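Local coordinates for protein fumarate lyase (Mesorhizobium sp., PDB 3C8T) that belongs to the fumarate lyase superfamily, a group of largely helical enzymes, and assembles as a tetramer of identical chains, at residues 414-417 / 418-422; 282-285 / 286-289; 167-170 / 171-175. One frame throughout, in Å; residues are numbered along the deposited sequence.

Interaction 1: residues 414-417 / 418-422; sequences LGEE and ALRDL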
loop_
_atom_site.group_PDB
_atom_site.type_symbol
_atom_site.label_atom_id
_atom_site.label_comp_id
_atom_site.label_asym_id
_atom_site.label_seq_id
_atom_site.Cartn_x
_atom_site.Cartn_y
_atom_site.Cartn_z
ATOM N N LEU A 414 -41.458 -35.426 -16.960
ATOM C CA LEU A 414 -40.108 -35.654 -17.499
ATOM C C LEU A 414 -39.786 -37.131 -17.853
ATOM O O LEU A 414 -39.154 -37.408 -18.890
ATOM C CB LEU A 414 -39.059 -35.077 -16.536
ATOM C CG LEU A 414 -39.100 -33.551 -16.386
ATOM C CD1 LEU A 414 -37.930 -33.050 -15.521
ATOM C CD2 LEU A 414 -39.124 -32.852 -17.780
ATOM N N GLY A 415 -40.239 -38.064 -17.007
ATOM C CA GLY A 415 -39.903 -39.466 -17.192
ATOM C C GLY A 415 -38.628 -39.706 -16.403
ATOM O O GLY A 415 -37.780 -38.817 -16.305
ATOM N N GLU A 416 -38.504 -40.901 -15.844
ATOM C CA GLU A 416 -37.364 -41.307 -15.039
ATOM C C GLU A 416 -36.039 -41.360 -15.792
ATOM O O GLU A 416 -34.991 -41.053 -15.213
ATOM C CB GLU A 416 -37.614 -42.672 -14.415
ATOM C CG GLU A 416 -38.024 -42.599 -12.964
ATOM C CD GLU A 416 -37.821 -43.925 -12.234
ATOM O OE1 GLU A 416 -37.088 -44.797 -12.737
ATOM O OE2 GLU A 416 -38.396 -44.092 -11.136
ATOM N N GLU A 417 -36.078 -41.771 -17.061
ATOM C CA GLU A 417 -34.859 -41.842 -17.865
ATOM C C GLU A 417 -34.296 -40.406 -18.002
ATOM O O GLU A 417 -33.150 -40.150 -17.664
ATOM C CB GLU A 417 -35.153 -42.465 -19.234
ATOM C CG GLU A 417 -33.879 -42.946 -19.986
ATOM C CD GLU A 417 -33.197 -44.176 -19.316
ATOM O OE1 GLU A 417 -32.009 -44.445 -19.624
ATOM O OE2 GLU A 417 -33.845 -44.871 -18.487
ATOM N N ALA A 418 -35.125 -39.482 -18.481
ATOM C CA ALA A 418 -34.750 -38.059 -18.534
ATOM C C ALA A 418 -34.206 -37.532 -17.170
ATOM O O ALA A 418 -33.218 -36.805 -17.155
ATOM C CB ALA A 418 -35.936 -37.206 -19.003
ATOM N N LEU A 419 -34.837 -37.924 -16.050
ATOM C CA LEU A 419 -34.361 -37.522 -14.711
ATOM C C LEU A 419 -32.949 -38.020 -14.387
ATOM O O LEU A 419 -32.128 -37.246 -13.856
ATOM C CB LEU A 419 -35.348 -37.944 -13.597
ATOM C CG LEU A 419 -36.571 -37.033 -13.428
ATOM C CD1 LEU A 419 -37.511 -37.576 -12.352
ATOM C CD2 LEU A 419 -36.116 -35.563 -13.110
ATOM N N ARG A 420 -32.683 -39.294 -14.697
ATOM C CA ARG A 420 -31.333 -39.864 -14.651
ATOM C C ARG A 420 -30.317 -39.060 -15.478
ATOM O O ARG A 420 -29.242 -38.746 -14.985
ATOM C CB ARG A 420 -31.325 -41.319 -15.141
ATOM C CG ARG A 420 -32.000 -42.222 -14.223
ATOM C CD ARG A 420 -31.883 -43.628 -14.706
ATOM N NE ARG A 420 -32.626 -44.505 -13.811
ATOM C CZ ARG A 420 -32.170 -44.943 -12.642
ATOM N NH1 ARG A 420 -30.955 -44.599 -12.200
ATOM N NH2 ARG A 420 -32.940 -45.736 -11.918
ATOM N N ASP A 421 -30.669 -38.739 -16.724
ATOM C CA ASP A 421 -29.809 -37.923 -17.606
ATOM C C ASP A 421 -29.540 -36.489 -17.034
ATOM O O ASP A 421 -28.402 -36.015 -16.992
ATOM C CB ASP A 421 -30.435 -37.850 -19.010
ATOM C CG ASP A 421 -30.398 -39.212 -19.753
ATOM O OD1 ASP A 421 -29.635 -40.113 -19.300
ATOM O OD2 ASP A 421 -31.125 -39.370 -20.785
ATOM N N LEU A 422 -30.597 -35.834 -16.577
ATOM C CA LEU A 422 -30.535 -34.448 -16.088
ATOM C C LEU A 422 -29.795 -34.297 -14.757
ATOM O O LEU A 422 -29.235 -33.242 -14.482
ATOM C CB LEU A 422 -31.944 -33.854 -15.962
ATOM C CG LEU A 422 -32.689 -33.669 -17.290
ATOM C CD1 LEU A 422 -34.194 -33.536 -17.054
ATOM C CD2 LEU A 422 -32.134 -32.478 -18.063
HETATM O O HOH W 1 -37.648 -39.871 -19.756
HETATM O O HOH W 2 -35.070 -45.479 -14.501
#
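A single water, accepting a hydrogen bond from Arg420 NE at 2.7 Å and donating one to Glu416 OE1 at 2.8 Å, joins two side chains one helical turn apart. It lies in the guanidinium plane, at its edge. Directly the charges stay apart, Glu416 OE1 and Arg420 NH2 being 4.3 Å from each other, beyond a salt bridge. The arginine chain is extended from CG to NE, and its CG passes close to Glu416 O, the same carbonyl oxygen that receives Arg420 N at 2.9 Å in a nearly straight bond (171°). The second carboxylate oxygen of Glu416, OE2, forms a salt bridge with Arg405.

The pair sits at the start of helix 416-422, just after helix 408-414 has ended. Gly415 makes the break and occupies the N-cap position; its positive phi of 91° would press a CB against the carbonyl of Leu414, and glycine has none. Its own carbonyl oxygen already takes Leu419 N, so regular helical bonding begins at once. One residue earlier the pattern is interrupted: a second water accepts from Ala418 N at 2.9 Å and donates to Leu414 O at 3.0 Å, standing where a direct backbone bond would lie in an unbroken helix.

Away from these polar groups, Leu414 CD1 packs on Leu419 CD2 at 3.9 Å and on Leu422 CD1 at 4.1 Å, its side chain crossing both at about a right angle. The three leucines bear on helix 366-377 through Val369, His376 and Ala372.

The junction thus illustrates how a helix can be interrupted and resumed: water bridges a backbone pair that an unbroken helix would join directly, Leu414 before the break touches Leu419 and Leu422 after it, and the carboxylate of Glu416, between two arginines, would be expected to remain ionised.

Interaction 2: residues 282-285 / 286-289; sequences NPVS and CELI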
loop_
_atom_site.group_PDB
_atom_site.type_symbol
_atom_site.label_atom_id
_atom_site.label_comp_id
_atom_site.label_asym_id
_atom_site.label_seq_id
_atom_site.Cartn_x
_atom_site.Cartn_y
_atom_site.Cartn_z
ATOM N N ASN A 282 4.038 -29.330 0.215
ATOM C CA ASN A 282 3.825 -27.869 0.140
ATOM C C ASN A 282 3.729 -27.441 -1.320
ATOM O O ASN A 282 4.607 -27.805 -2.146
ATOM C CB ASN A 282 4.932 -27.052 0.879
ATOM C CG ASN A 282 4.734 -25.510 0.750
ATOM O OD1 ASN A 282 3.617 -24.983 0.859
ATOM N ND2 ASN A 282 5.818 -24.799 0.513
ATOM N N PRO A 283 2.657 -26.717 -1.657
ATOM C CA PRO A 283 2.613 -26.089 -2.985
ATOM C C PRO A 283 3.612 -24.918 -3.062
ATOM O O PRO A 283 3.234 -23.750 -2.961
ATOM C CB PRO A 283 1.145 -25.652 -3.132
ATOM C CG PRO A 283 0.675 -25.456 -1.718
ATOM C CD PRO A 283 1.443 -26.437 -0.861
ATOM N N VAL A 284 4.890 -25.262 -3.249
ATOM C CA VAL A 284 5.970 -24.308 -3.121
ATOM C C VAL A 284 5.941 -23.268 -4.223
ATOM O O VAL A 284 6.278 -22.113 -3.987
ATOM C CB VAL A 284 7.357 -25.001 -2.970
ATOM C CG1 VAL A 284 7.745 -25.763 -4.263
ATOM C CG2 VAL A 284 8.437 -23.976 -2.590
ATOM N N SER A 285 5.525 -23.652 -5.427
ATOM C CA SER A 285 5.462 -22.654 -6.497
ATOM C C SER A 285 4.360 -21.646 -6.187
ATOM O O SER A 285 4.584 -20.445 -6.341
ATOM C CB SER A 285 5.346 -23.277 -7.894
ATOM O OG SER A 285 6.584 -23.904 -8.223
ATOM N N CYS A 286 3.234 -22.137 -5.661
ATOM C CA CYS A 286 2.092 -21.294 -5.287
ATOM C C CYS A 286 2.500 -20.369 -4.134
ATOM O O CYS A 286 2.176 -19.173 -4.159
ATOM C CB CYS A 286 0.900 -22.132 -4.869
ATOM S SG CYS A 286 0.124 -23.083 -6.203
ATOM N N GLU A 287 3.213 -20.919 -3.142
ATOM C CA GLU A 287 3.749 -20.087 -2.063
ATOM C C GLU A 287 4.557 -18.920 -2.626
ATOM O O GLU A 287 4.294 -17.799 -2.302
ATOM C CB GLU A 287 4.615 -20.899 -1.119
ATOM C CG GLU A 287 5.450 -20.096 -0.179
ATOM C CD GLU A 287 6.636 -20.876 0.373
ATOM O OE1 GLU A 287 6.513 -22.107 0.539
ATOM O OE2 GLU A 287 7.676 -20.267 0.694
ATOM N N LEU A 288 5.519 -19.199 -3.499
ATOM C CA LEU A 288 6.433 -18.164 -3.998
ATOM C C LEU A 288 5.673 -17.133 -4.842
ATOM O O LEU A 288 5.930 -15.944 -4.734
ATOM C CB LEU A 288 7.579 -18.800 -4.819
ATOM C CG LEU A 288 8.491 -19.736 -4.013
ATOM C CD1 LEU A 288 9.385 -20.562 -4.921
ATOM C CD2 LEU A 288 9.327 -18.924 -3.093
ATOM N N ILE A 289 4.755 -17.609 -5.671
ATOM C CA ILE A 289 3.963 -16.751 -6.538
ATOM C C ILE A 289 3.114 -15.783 -5.739
ATOM O O ILE A 289 3.094 -14.587 -6.019
ATOM C CB ILE A 289 3.046 -17.563 -7.488
ATOM C CG1 ILE A 289 3.880 -18.327 -8.524
ATOM C CG2 ILE A 289 2.078 -16.616 -8.215
ATOM C CD1 ILE A 289 3.077 -19.210 -9.476
#
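Asn282 and Glu287 reach toward each other over the first turn of helix 284-306, where Asn282 ND2 donates to Glu287 OE1 at 2.8 Å. Both side chains start with CG anti to the backbone N, at chi1 178° for the asparagine and 167° for the glutamate, which continues extended beyond CG. The two chains cross at about a right angle, yet their flat ends lie nearly coplanar, 29° apart. The acceptor is in the plane of the amide, and OE1 is approached almost along its C-O axis.

The amide oxygen of Asn282 and the second carboxylate oxygen of Glu287 are bound across a subunit boundary: Asn282 OD1 pairs with Thr315 of the second subunit and Glu287 OE2 with His319 of that second subunit. Rotation of both planar groups is thereby restrained from two directions.

Val284 places CG2 beside this polar bridge, 4.1 Å from Glu287 OE1, and the same methyl continues to Leu288 CD1 at 4.2 Å. Pro283, the N-cap residue and centre of an inverse gamma turn, sets its CB 3.9 Å from Cys286 CB, while its carbonyl oxygen opens the helical bonding by accepting Glu287 N at 2.8 Å. The carboxylate of Glu265 receives the backbone N-H groups of Ser285 and Cys286, and the hydroxyl of Ser285 turns elsewhere, to Gln338.

Asn282 and Pro283 close the SSxMPxKxNP signature of the superfamily, most of which belongs to the unmodelled residues 267-281, consistent with a mobile loop. His151 of the third subunit packs against both, in keeping with the composite active sites that this family builds from three chains. Chemically, an intrachain amide-carboxylate bond, with Asn282 OD1 and Glu287 OE2 committed to a neighbour, couples the end of that loop to the subunit interface.

Interaction 3: residues 167-170 / 171-175; sequences WLSA and FDRHA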
loop_
_atom_site.group_PDB
_atom_site.type_symbol
_atom_site.label_atom_id
_atom_site.label_comp_id
_atom_site.label_asym_id
_atom_site.label_seq_id
_atom_site.Cartn_x
_atom_site.Cartn_y
_atom_site.Cartn_z
ATOM N N TRP A 167 -7.533 -18.564 -17.206
ATOM C CA TRP A 167 -6.194 -18.150 -16.798
ATOM C C TRP A 167 -5.428 -17.659 -18.034
ATOM O O TRP A 167 -4.817 -16.607 -18.019
ATOM C CB TRP A 167 -5.433 -19.345 -16.212
ATOM C CG TRP A 167 -5.990 -19.954 -14.936
ATOM C CD1 TRP A 167 -6.828 -19.360 -14.013
ATOM C CD2 TRP A 167 -5.651 -21.230 -14.397
ATOM N NE1 TRP A 167 -7.073 -20.234 -12.959
ATOM C CE2 TRP A 167 -6.353 -21.382 -13.175
ATOM C CE3 TRP A 167 -4.843 -22.284 -14.842
ATOM C CZ2 TRP A 167 -6.258 -22.538 -12.399
ATOM C CZ3 TRP A 167 -4.767 -23.441 -14.080
ATOM C CH2 TRP A 167 -5.480 -23.555 -12.865
ATOM N N LEU A 168 -5.470 -18.444 -19.109
ATOM C CA LEU A 168 -4.810 -18.090 -20.332
ATOM C C LEU A 168 -5.245 -16.713 -20.905
ATOM O O LEU A 168 -4.400 -15.946 -21.407
ATOM C CB LEU A 168 -5.052 -19.197 -21.375
ATOM C CG LEU A 168 -4.512 -19.001 -22.801
ATOM C CD1 LEU A 168 -2.946 -18.669 -22.838
ATOM C CD2 LEU A 168 -4.890 -20.193 -23.715
ATOM N N SER A 169 -6.547 -16.416 -20.841
ATOM C CA SER A 169 -7.091 -15.224 -21.463
ATOM C C SER A 169 -6.491 -13.925 -20.939
ATOM O O SER A 169 -6.252 -12.989 -21.719
ATOM C CB SER A 169 -8.611 -15.187 -21.348
ATOM O OG SER A 169 -8.990 -14.886 -20.020
ATOM N N ALA A 170 -6.259 -13.894 -19.635
ATOM C CA ALA A 170 -5.524 -12.831 -18.934
ATOM C C ALA A 170 -4.109 -12.609 -19.490
ATOM O O ALA A 170 -3.666 -11.456 -19.645
ATOM C CB ALA A 170 -5.437 -13.169 -17.392
ATOM N N PHE A 171 -3.400 -13.711 -19.732
ATOM C CA PHE A 171 -1.999 -13.661 -20.213
ATOM C C PHE A 171 -1.898 -13.280 -21.676
ATOM O O PHE A 171 -0.943 -12.604 -22.082
ATOM C CB PHE A 171 -1.254 -14.948 -19.886
ATOM C CG PHE A 171 -0.959 -15.069 -18.441
ATOM C CD1 PHE A 171 0.120 -14.369 -17.882
ATOM C CD2 PHE A 171 -1.829 -15.771 -17.597
ATOM C CE1 PHE A 171 0.363 -14.422 -16.508
ATOM C CE2 PHE A 171 -1.608 -15.812 -16.233
ATOM C CZ PHE A 171 -0.506 -15.154 -15.684
ATOM N N ASP A 172 -2.903 -13.672 -22.457
ATOM C CA ASP A 172 -3.080 -13.124 -23.794
ATOM C C ASP A 172 -3.212 -11.624 -23.716
ATOM O O ASP A 172 -2.623 -10.933 -24.526
ATOM C CB ASP A 172 -4.331 -13.705 -24.458
ATOM C CG ASP A 172 -4.186 -15.213 -24.786
ATOM O OD1 ASP A 172 -3.044 -15.689 -24.944
ATOM O OD2 ASP A 172 -5.217 -15.905 -24.903
ATOM N N ARG A 173 -3.985 -11.090 -22.753
ATOM C CA ARG A 173 -4.086 -9.624 -22.646
ATOM C C ARG A 173 -2.805 -8.978 -22.149
ATOM O O ARG A 173 -2.540 -7.832 -22.504
ATOM C CB ARG A 173 -5.292 -9.138 -21.833
ATOM C CG ARG A 173 -6.647 -9.345 -22.501
ATOM C CD ARG A 173 -7.825 -8.905 -21.580
ATOM N NE ARG A 173 -7.951 -9.665 -20.339
ATOM C CZ ARG A 173 -8.830 -10.658 -20.118
ATOM N NH1 ARG A 173 -9.673 -11.065 -21.082
ATOM N NH2 ARG A 173 -8.864 -11.266 -18.919
ATOM N N HIS A 174 -2.013 -9.685 -21.339
ATOM C CA HIS A 174 -0.817 -9.070 -20.743
ATOM C C HIS A 174 0.227 -8.950 -21.836
ATOM O O HIS A 174 0.962 -7.949 -21.878
ATOM C CB HIS A 174 -0.223 -9.864 -19.550
ATOM C CG HIS A 174 -1.107 -9.926 -18.324
ATOM N ND1 HIS A 174 -1.719 -8.816 -17.779
ATOM C CD2 HIS A 174 -1.412 -10.961 -17.500
ATOM C CE1 HIS A 174 -2.406 -9.173 -16.707
ATOM N NE2 HIS A 174 -2.235 -10.472 -16.517
ATOM N N ALA A 175 0.299 -9.973 -22.705
ATOM C CA ALA A 175 1.171 -9.926 -23.898
ATOM C C ALA A 175 0.924 -8.711 -24.752
ATOM O O ALA A 175 1.888 -8.081 -25.205
ATOM C CB ALA A 175 1.051 -11.180 -24.738
HETATM O O HOH W 3 -11.076 -13.532 -19.539
#
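Phe171 and Trp167 meet one turn apart on helix 160-185, part of the long-helix bundle that forms the core of the superfamily fold. What meets the phenylalanine is backbone: Trp167 O comes to the edge of the ring, near its plane, 3.1 Å from Phe171 CD2. The indole itself leads away, toward helix 229-255, where NE1 bonds to Asp251.

His174 is turned quite differently. Its ring lies across Ala170 O, which sits 3.1 Å above the ring plane, offset toward the rim, while NE2 is held by Ser244. The backbone bond from His174 N to the same carbonyl is weak.

Arg173 also presents a face. A bend at chi3 (-63°) folds its chain back along the helix, so that Ser169 O stands 3.8 Å above the centre of the guanidinium. From this position NE forms a salt bridge with Asp229 of the fourth subunit, making this turn part of an interface.

On another side of the helix, Leu168 CD1 lies 3.7 Å from Asp172 OD1, the two chains meeting at a slant. The carboxylate there is shared between Arg131 and Arg443, joining helix 104-140 to the end of the modelled chain.

Ser169 OG, hydrogen-bonded to the carbonyl oxygen of Val166, accepts from a water that lies in the guanidinium plane and takes a hydrogen bond from Arg173 NH2 at 3.2 Å.

In the fold
From the N terminus, interaction 3 comes first, in the middle of helix 160-185, followed by interaction 2 at the start of helix 284-306 and interaction 1 at the junction of helices 408-414 and 416-422. Each closes no more than a turn or so of helix; they run in series, and none encloses or crosses another. Interactions 2 and 3 both border helix 229-255, about 8 Å apart at their nearest atoms; interaction 2 meets the second and third subunits, interaction 3 the fourth. Interaction 1 lies far out, its centre about 48 Å from the centre of the chain, where it packs on helices 366-377 and 400-404 of its own chain without touching another subunit.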